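Local atomic coordinates of leucyl aminopeptidase (Trypanosoma brucei brucei, PDB entry 5NTD), a protein that probably removes N-terminal residues such as leucine from peptides, as a manganese-bound M17 aminopeptidase that binds the inhibitor bestatin. Residues G[38-46]-G[92-100]; G[157-168]-G[176-186]. All coordinates share one frame; numbering follows the deposited sequence.

Contact 1: G[38-46]-G[92-100]; sequences QKGVLSSGL and ANAAGSKFV
Leu42 and Asn93 form a single backbone bridge between two loops of the N-terminal, macro-like domain. Segment 38-46 runs from helix 31-38 to strand 46-52. Segment 92-100 is the turn after strand 83-89 and the first residues of strand 99-107. The contact lies where strands 46-52 and 99-107 begin, beside the outer strand 83-89. The manganese ligands belong to the other, catalytic domain. Two backbone hydrogen bonds make the bridge. Leu42 N donates to Ala92 O at 3.0 Å, and Ala94 N to Leu42 O at 2.7 Å. Asn93 CA also brings its hydrogen to Leu42 O, so this oxygen is approached twice.

Side chains pack around the bridge. Val41 CG1 lies against Ala94 N, and Leu42 CD2 meets Val100 CG1 at 3.6 Å. Ala94 CB rests on Ser43 O. The hydroxyl of Ser43 turns elsewhere, to Asp142, and that of Ser44 to Thr140 O; both partners are on strand 140-145.

The type I turn from Asn93 to Gly96 is closed by Gly96 N on Asn93 O. The Asn93 amide then clamps Ser97 with two bonds. A chi1 of 69° turns it toward that residue. Asn93 OD1 takes the N-H of Ser97 on a lone pair. Asn93 ND2 bonds to Leu91 O and also donates to Ser97 O at 3.0 Å, with Ser97 O in the amide plane.

Contact 2: G[157-168]-G[176-186]; sequences VARCGKHNFSAK and YNSGKVSRLQV
Phe165 and Tyr176 run alongside each other, their rings almost parallel, at 1°, but offset. The centroids are 5.6 Å apart and there is little overlap. The closest touch is Phe165 CE1 on Tyr176 CB, at 3.5 Å. Ala167 CB meets the Tyr176 ring at its edge, near CE2. Val358 of the third subunit packs on Tyr176, whose hydroxyl bonds to Glu11.

Backbone bonds tie this end together. Ser178 N donates to Asn164 O at 2.9 Å, and Ser166 N to Tyr176 O at 3.2 Å. They flank a single bridge between Phe165 and Asn177. Ser166 and Ser178 each form an ST turn, and their CB atoms meet at 3.6 Å. One water joins Ser178 OG to His163 O.

The contact joins the helix end and second strand of the beta-alpha-beta unit 140-145, 150-158, 183-188, with the loop between them. At this other tight end, Val157 CG1 touches Leu184 CD1 and Val186 CG2, at 3.7 and 3.8 Å. Cys160 SG adds a looser touch on Leu184 CD1.

Lys162 and Lys180 form the exposed side. Their side chains cross, Lys162 CD 3.8 Å from Lys180 CB, and the end of Lys162 leads away. The Lys168 and Lys180 chains cross at about a right angle, while Lys180 NZ pairs with Asp169. Lys168 lies at the subunit interface, its NZ bonded to Ser455 O and Ala458 O of the third subunit.

Overall arrangement
Both contacts reach the six-stranded N-terminal sheet, and both are only partly buried. Contact 1 is the more peripheral, its centre about 34 Å from the chain centre; 5 of its 14 touching residues are buried. Contact 2 has its centre about 16 Å from the chain centre, and 9 of 16 are buried. Contact 1 joins the loops before strands 46-52 and 99-107, mostly by backbone bonding and small side chains. Contact 2 adds aromatic and aliphatic packing, with Lys162 and Lys180 toward solvent. Contact 1 nears the second subunit, contact 2 the third. Gln38 OE1 and Gln185 NE2 link them at 2.9 Å, probably hydrogen-bonded.

Contact 1: G[38-46]-G[92-100]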
loop_
_atom_site.group_PDB
_atom_site.type_symbol
_atom_site.label_atom_id
_atom_site.label_comp_id
_atom_site.label_asym_id
_atom_site.label_seq_id
_atom_site.Cartn_x
_atom_site.Cartn_y
_atom_site.Cartn_z
ATOM N N GLN G 38 24.409 55.809 -17.709
ATOM C CA GLN G 38 24.490 54.966 -18.933
ATOM C C GLN G 38 24.062 55.701 -20.192
ATOM O O GLN G 38 24.197 55.167 -21.284
ATOM C CB GLN G 38 23.645 53.667 -18.767
ATOM C CG GLN G 38 24.253 52.708 -17.740
ATOM C CD GLN G 38 23.553 51.341 -17.634
ATOM O OE1 GLN G 38 23.514 50.766 -16.555
ATOM N NE2 GLN G 38 23.043 50.804 -18.752
ATOM N N LYS G 39 23.448 56.859 -19.992
ATOM C CA LYS G 39 23.189 57.817 -21.086
ATOM C C LYS G 39 22.427 57.119 -22.240
ATOM O O LYS G 39 22.733 57.301 -23.413
ATOM C CB LYS G 39 24.495 58.456 -21.597
ATOM N N GLY G 40 21.442 56.302 -21.877
ATOM C CA GLY G 40 20.588 55.605 -22.891
ATOM C C GLY G 40 21.195 54.367 -23.561
ATOM O O GLY G 40 20.578 53.773 -24.443
ATOM N N VAL G 41 22.363 53.959 -23.108
ATOM C CA VAL G 41 22.989 52.722 -23.589
ATOM C C VAL G 41 22.601 51.542 -22.672
ATOM O O VAL G 41 23.012 51.475 -21.508
ATOM C CB VAL G 41 24.536 52.799 -23.612
ATOM C CG1 VAL G 41 25.143 51.577 -24.311
ATOM C CG2 VAL G 41 25.013 54.077 -24.305
ATOM N N LEU G 42 21.849 50.596 -23.226
ATOM C CA LEU G 42 21.473 49.371 -22.483
ATOM C C LEU G 42 22.696 48.563 -22.116
ATOM O O LEU G 42 23.717 48.549 -22.813
ATOM C CB LEU G 42 20.512 48.533 -23.271
ATOM C CG LEU G 42 19.061 48.976 -23.056
ATOM C CD1 LEU G 42 18.824 50.444 -23.372
ATOM C CD2 LEU G 42 18.180 48.154 -23.959
ATOM N N SER G 43 22.594 47.891 -20.985
ATOM C CA SER G 43 23.727 47.079 -20.459
ATOM C C SER G 43 24.053 45.901 -21.373
ATOM O O SER G 43 25.159 45.373 -21.360
ATOM C CB SER G 43 23.406 46.575 -19.051
ATOM O OG SER G 43 23.219 47.636 -18.115
ATOM N N SER G 44 23.054 45.437 -22.109
ATOM C CA SER G 44 23.193 44.246 -22.976
ATOM C C SER G 44 22.090 44.194 -24.005
ATOM O O SER G 44 21.221 45.064 -24.035
ATOM C CB SER G 44 23.185 42.931 -22.144
ATOM O OG SER G 44 21.884 42.582 -21.672
ATOM N N GLY G 45 22.061 43.086 -24.754
ATOM C CA GLY G 45 20.996 42.823 -25.755
ATOM C C GLY G 45 19.647 42.343 -25.255
ATOM O O GLY G 45 18.733 42.043 -26.042
ATOM N N LEU G 46 19.484 42.336 -23.938
ATOM C CA LEU G 46 18.187 41.998 -23.348
ATOM C C LEU G 46 17.782 43.037 -22.326
ATOM O O LEU G 46 18.570 43.429 -21.474
ATOM C CB LEU G 46 18.256 40.621 -22.681
ATOM C CG LEU G 46 16.986 40.155 -21.997
ATOM C CD1 LEU G 46 15.837 39.923 -22.977
ATOM C CD2 LEU G 46 17.273 38.871 -21.210
ATOM N N ALA G 92 21.170 51.353 -28.899
ATOM C CA ALA G 92 22.488 51.360 -28.303
ATOM C C ALA G 92 22.512 50.399 -27.139
ATOM O O ALA G 92 21.635 50.418 -26.258
ATOM C CB ALA G 92 22.854 52.756 -27.825
ATOM N N ASN G 93 23.520 49.551 -27.133
ATOM C CA ASN G 93 23.761 48.632 -25.999
ATOM C C ASN G 93 25.210 48.232 -25.860
ATOM O O ASN G 93 25.924 48.119 -26.847
ATOM C CB ASN G 93 22.863 47.391 -26.105
ATOM C CG ASN G 93 23.236 46.478 -27.251
ATOM O OD1 ASN G 93 24.028 45.549 -27.095
ATOM N ND2 ASN G 93 22.665 46.744 -28.424
ATOM N N ALA G 94 25.625 47.978 -24.635
ATOM C CA ALA G 94 27.053 47.716 -24.321
ATOM C C ALA G 94 27.619 46.435 -24.931
ATOM O O ALA G 94 28.819 46.304 -25.076
ATOM C CB ALA G 94 27.288 47.684 -22.828
ATOM N N ALA G 95 26.761 45.488 -25.271
ATOM C CA ALA G 95 27.195 44.237 -25.959
ATOM C C ALA G 95 27.301 44.379 -27.482
ATOM O O ALA G 95 27.639 43.458 -28.190
ATOM C CB ALA G 95 26.250 43.084 -25.603
ATOM N N GLY G 96 26.910 45.528 -27.991
ATOM C CA GLY G 96 26.942 45.787 -29.457
ATOM C C GLY G 96 26.073 44.851 -30.302
ATOM O O GLY G 96 26.441 44.456 -31.397
ATOM N N SER G 97 24.874 44.592 -29.819
ATOM C CA SER G 97 23.974 43.605 -30.391
ATOM C C SER G 97 23.112 44.331 -31.416
ATOM O O SER G 97 22.670 45.461 -31.182
ATOM C CB SER G 97 23.130 43.007 -29.259
ATOM O OG SER G 97 22.319 41.924 -29.678
ATOM N N LYS G 98 22.934 43.725 -32.586
ATOM C CA LYS G 98 22.211 44.366 -33.710
ATOM C C LYS G 98 20.780 44.677 -33.271
ATOM O O LYS G 98 20.183 45.758 -33.523
ATOM C CB LYS G 98 22.213 43.377 -34.899
ATOM N N PHE G 99 20.229 43.702 -32.569
ATOM C CA PHE G 99 18.902 43.845 -31.988
ATOM C C PHE G 99 18.966 43.728 -30.482
ATOM O O PHE G 99 19.806 43.012 -29.928
ATOM C CB PHE G 99 18.012 42.784 -32.491
ATOM C CG PHE G 99 17.842 42.801 -33.943
ATOM C CD1 PHE G 99 18.749 42.146 -34.767
ATOM C CD2 PHE G 99 16.720 43.380 -34.506
ATOM C CE1 PHE G 99 18.547 42.092 -36.143
ATOM C CE2 PHE G 99 16.501 43.340 -35.891
ATOM C CZ PHE G 99 17.421 42.692 -36.704
ATOM N N VAL G 100 18.096 44.483 -29.837
ATOM C CA VAL G 100 17.849 44.329 -28.393
ATOM C C VAL G 100 16.473 43.705 -28.246
ATOM O O VAL G 100 15.495 44.128 -28.893
ATOM C CB VAL G 100 17.841 45.660 -27.645
ATOM C CG1 VAL G 100 17.289 45.463 -26.247
ATOM C CG2 VAL G 100 19.244 46.215 -27.568
#

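Contact 2: G[157-168]-G[176-186]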
loop_
_atom_site.group_PDB
_atom_site.type_symbol
_atom_site.label_atom_id
_atom_site.label_comp_id
_atom_site.label_asym_id
_atom_site.label_seq_id
_atom_site.Cartn_x
_atom_site.Cartn_y
_atom_site.Cartn_z
ATOM N N VAL G 157 13.533 39.223 -7.187
ATOM C CA VAL G 157 14.535 39.166 -8.263
ATOM C C VAL G 157 15.738 38.338 -7.850
ATOM O O VAL G 157 16.286 37.568 -8.642
ATOM C CB VAL G 157 14.982 40.562 -8.700
ATOM C CG1 VAL G 157 16.125 40.482 -9.696
ATOM C CG2 VAL G 157 13.804 41.291 -9.319
ATOM N N ALA G 158 16.131 38.467 -6.595
ATOM C CA ALA G 158 17.195 37.615 -6.036
ATOM C C ALA G 158 16.910 36.106 -6.227
ATOM O O ALA G 158 17.806 35.316 -6.533
ATOM C CB ALA G 158 17.392 37.896 -4.553
ATOM N N ARG G 159 15.661 35.718 -6.081
ATOM C CA ARG G 159 15.286 34.275 -6.134
ATOM C C ARG G 159 14.936 33.791 -7.533
ATOM O O ARG G 159 14.674 32.624 -7.738
ATOM C CB ARG G 159 14.164 33.932 -5.115
ATOM C CG ARG G 159 12.741 34.292 -5.517
ATOM C CD ARG G 159 11.747 33.873 -4.443
ATOM N NE ARG G 159 11.297 34.965 -3.576
ATOM C CZ ARG G 159 11.689 35.171 -2.308
ATOM N NH1 ARG G 159 12.599 34.394 -1.721
ATOM N NH2 ARG G 159 11.174 36.165 -1.608
ATOM N N CYS G 160 14.954 34.693 -8.499
ATOM C CA CYS G 160 14.494 34.362 -9.851
ATOM C C CYS G 160 15.632 33.812 -10.694
ATOM O O CYS G 160 16.796 33.915 -10.357
ATOM C CB CYS G 160 13.849 35.567 -10.547
ATOM S SG CYS G 160 15.035 36.599 -11.448
ATOM N N GLY G 161 15.243 33.254 -11.814
ATOM C CA GLY G 161 16.180 32.812 -12.824
ATOM C C GLY G 161 16.980 31.602 -12.401
ATOM O O GLY G 161 16.603 30.876 -11.487
ATOM N N LYS G 162 18.079 31.396 -13.101
ATOM C CA LYS G 162 18.955 30.262 -12.845
ATOM C C LYS G 162 19.611 30.419 -11.501
ATOM O O LYS G 162 19.957 31.512 -11.112
ATOM C CB LYS G 162 19.977 30.105 -13.958
ATOM C CG LYS G 162 19.314 29.469 -15.158
ATOM C CD LYS G 162 19.985 29.507 -16.512
ATOM C CE LYS G 162 19.461 28.424 -17.456
ATOM N NZ LYS G 162 17.974 28.318 -17.464
ATOM N N HIS G 163 19.794 29.308 -10.816
ATOM C CA HIS G 163 20.298 29.319 -9.450
ATOM C C HIS G 163 21.817 29.366 -9.399
ATOM O O HIS G 163 22.511 28.794 -10.234
ATOM C CB HIS G 163 19.810 28.100 -8.655
ATOM C CG HIS G 163 18.333 28.096 -8.421
ATOM N ND1 HIS G 163 17.745 27.433 -7.371
ATOM C CD2 HIS G 163 17.330 28.739 -9.066
ATOM C CE1 HIS G 163 16.445 27.638 -7.395
ATOM N NE2 HIS G 163 16.168 28.442 -8.402
ATOM N N ASN G 164 22.333 30.063 -8.401
ATOM C CA ASN G 164 23.793 30.190 -8.246
ATOM C C ASN G 164 24.421 28.841 -7.979
ATOM O O ASN G 164 25.573 28.610 -8.339
ATOM C CB ASN G 164 24.185 31.234 -7.202
ATOM C CG ASN G 164 23.860 30.824 -5.800
ATOM O OD1 ASN G 164 24.590 30.037 -5.191
ATOM N ND2 ASN G 164 22.733 31.330 -5.284
ATOM N N PHE G 165 23.672 27.956 -7.332
ATOM C CA PHE G 165 24.144 26.586 -7.180
ATOM C C PHE G 165 23.920 25.808 -8.485
ATOM O O PHE G 165 22.812 25.684 -8.961
ATOM C CB PHE G 165 23.501 25.830 -6.038
ATOM C CG PHE G 165 24.014 24.440 -5.943
ATOM C CD1 PHE G 165 25.207 24.166 -5.277
ATOM C CD2 PHE G 165 23.382 23.405 -6.646
ATOM C CE1 PHE G 165 25.727 22.891 -5.247
ATOM C CE2 PHE G 165 23.911 22.119 -6.625
ATOM C CZ PHE G 165 25.082 21.868 -5.941
ATOM N N SER G 166 24.987 25.229 -9.004
ATOM C CA SER G 166 24.907 24.355 -10.173
ATOM C C SER G 166 26.041 23.342 -10.251
ATOM O O SER G 166 27.159 23.596 -9.815
ATOM C CB SER G 166 24.911 25.155 -11.442
ATOM O OG SER G 166 24.712 24.314 -12.568
ATOM N N ALA G 167 25.698 22.175 -10.770
ATOM C CA ALA G 167 26.653 21.102 -11.058
ATOM C C ALA G 167 26.699 20.775 -12.552
ATOM O O ALA G 167 27.328 19.807 -12.964
ATOM C CB ALA G 167 26.322 19.852 -10.258
ATOM N N LYS G 168 26.013 21.585 -13.343
ATOM C CA LYS G 168 25.965 21.368 -14.785
ATOM C C LYS G 168 27.263 21.804 -15.491
ATOM O O LYS G 168 27.918 22.753 -15.070
ATOM C CB LYS G 168 24.796 22.132 -15.426
ATOM C CG LYS G 168 23.398 21.614 -15.057
ATOM C CD LYS G 168 22.350 22.457 -15.779
ATOM C CE LYS G 168 20.942 22.079 -15.437
ATOM N NZ LYS G 168 20.596 20.752 -16.007
ATOM N N TYR G 176 30.928 24.577 -7.740
ATOM C CA TYR G 176 29.455 24.540 -7.943
ATOM C C TYR G 176 28.855 25.954 -8.035
ATOM O O TYR G 176 27.715 26.184 -7.670
ATOM C CB TYR G 176 28.770 23.726 -6.861
ATOM C CG TYR G 176 29.183 22.301 -6.893
ATOM C CD1 TYR G 176 30.343 21.860 -6.223
ATOM C CD2 TYR G 176 28.437 21.340 -7.608
ATOM C CE1 TYR G 176 30.746 20.518 -6.287
ATOM C CE2 TYR G 176 28.846 20.009 -7.651
ATOM C CZ TYR G 176 29.995 19.601 -6.980
ATOM O OH TYR G 176 30.376 18.267 -7.035
ATOM N N ASN G 177 29.672 26.890 -8.505
ATOM C CA ASN G 177 29.203 28.236 -8.885
ATOM C C ASN G 177 28.727 28.165 -10.307
ATOM O O ASN G 177 29.482 27.841 -11.184
ATOM C CB ASN G 177 30.316 29.283 -8.797
ATOM C CG ASN G 177 30.693 29.594 -7.380
ATOM O OD1 ASN G 177 29.852 30.023 -6.576
ATOM N ND2 ASN G 177 31.944 29.355 -7.039
ATOM N N SER G 178 27.471 28.469 -10.518
ATOM C CA SER G 178 26.896 28.370 -11.847
ATOM C C SER G 178 27.591 29.332 -12.783
ATOM O O SER G 178 27.842 30.470 -12.427
ATOM C CB SER G 178 25.401 28.692 -11.826
ATOM O OG SER G 178 24.847 28.657 -13.136
ATOM N N GLY G 179 27.818 28.888 -14.005
ATOM C CA GLY G 179 28.259 29.780 -15.100
ATOM C C GLY G 179 27.119 30.312 -15.966
ATOM O O GLY G 179 27.334 31.085 -16.905
ATOM N N LYS G 180 25.901 29.947 -15.592
ATOM C CA LYS G 180 24.681 30.308 -16.353
ATOM C C LYS G 180 23.891 31.501 -15.821
ATOM O O LYS G 180 22.834 31.851 -16.350
ATOM C CB LYS G 180 23.760 29.095 -16.406
ATOM C CG LYS G 180 24.518 27.844 -16.853
ATOM C CD LYS G 180 23.592 26.755 -17.337
ATOM C CE LYS G 180 24.364 25.484 -17.615
ATOM N NZ LYS G 180 25.355 25.636 -18.696
ATOM N N VAL G 181 24.389 32.095 -14.759
ATOM C CA VAL G 181 23.688 33.200 -14.101
ATOM C C VAL G 181 24.048 34.522 -14.786
ATOM O O VAL G 181 25.195 34.774 -15.081
ATOM C CB VAL G 181 24.043 33.292 -12.618
ATOM C CG1 VAL G 181 23.496 34.562 -11.977
ATOM C CG2 VAL G 181 23.483 32.084 -11.882
ATOM N N SER G 182 23.038 35.342 -15.036
ATOM C CA SER G 182 23.225 36.694 -15.563
ATOM C C SER G 182 23.330 37.701 -14.431
ATOM O O SER G 182 22.605 37.613 -13.447
ATOM C CB SER G 182 22.052 37.084 -16.455
ATOM O OG SER G 182 21.899 36.177 -17.529
ATOM N N ARG G 183 24.197 38.699 -14.578
ATOM C CA ARG G 183 24.168 39.878 -13.670
ATOM C C ARG G 183 22.819 40.604 -13.954
ATOM O O ARG G 183 22.403 40.725 -15.097
ATOM C CB ARG G 183 25.401 40.793 -13.819
ATOM N N LEU G 184 22.107 40.995 -12.904
ATOM C CA LEU G 184 20.816 41.671 -13.050
ATOM C C LEU G 184 20.857 43.050 -12.436
ATOM O O LEU G 184 21.194 43.223 -11.266
ATOM C CB LEU G 184 19.686 40.889 -12.375
ATOM C CG LEU G 184 19.515 39.439 -12.817
ATOM C CD1 LEU G 184 18.409 38.777 -12.017
ATOM C CD2 LEU G 184 19.193 39.338 -14.311
ATOM N N GLN G 185 20.505 44.035 -13.236
ATOM C CA GLN G 185 20.412 45.417 -12.737
ATOM C C GLN G 185 18.945 45.815 -12.652
ATOM O O GLN G 185 18.301 46.061 -13.658
ATOM C CB GLN G 185 21.185 46.416 -13.613
ATOM C CG GLN G 185 21.136 47.843 -13.049
ATOM C CD GLN G 185 22.074 48.818 -13.743
ATOM O OE1 GLN G 185 22.692 49.652 -13.078
ATOM N NE2 GLN G 185 22.135 48.762 -15.067
ATOM N N VAL G 186 18.458 45.879 -11.426
ATOM C CA VAL G 186 17.084 46.264 -11.169
ATOM C C VAL G 186 16.990 47.801 -11.154
ATOM O O VAL G 186 17.681 48.484 -10.399
ATOM C CB VAL G 186 16.583 45.721 -9.828
ATOM C CG1 VAL G 186 15.187 46.237 -9.500
ATOM C CG2 VAL G 186 16.579 44.204 -9.873
HETATM O O HOH W 1 22.413 27.832 -12.795
#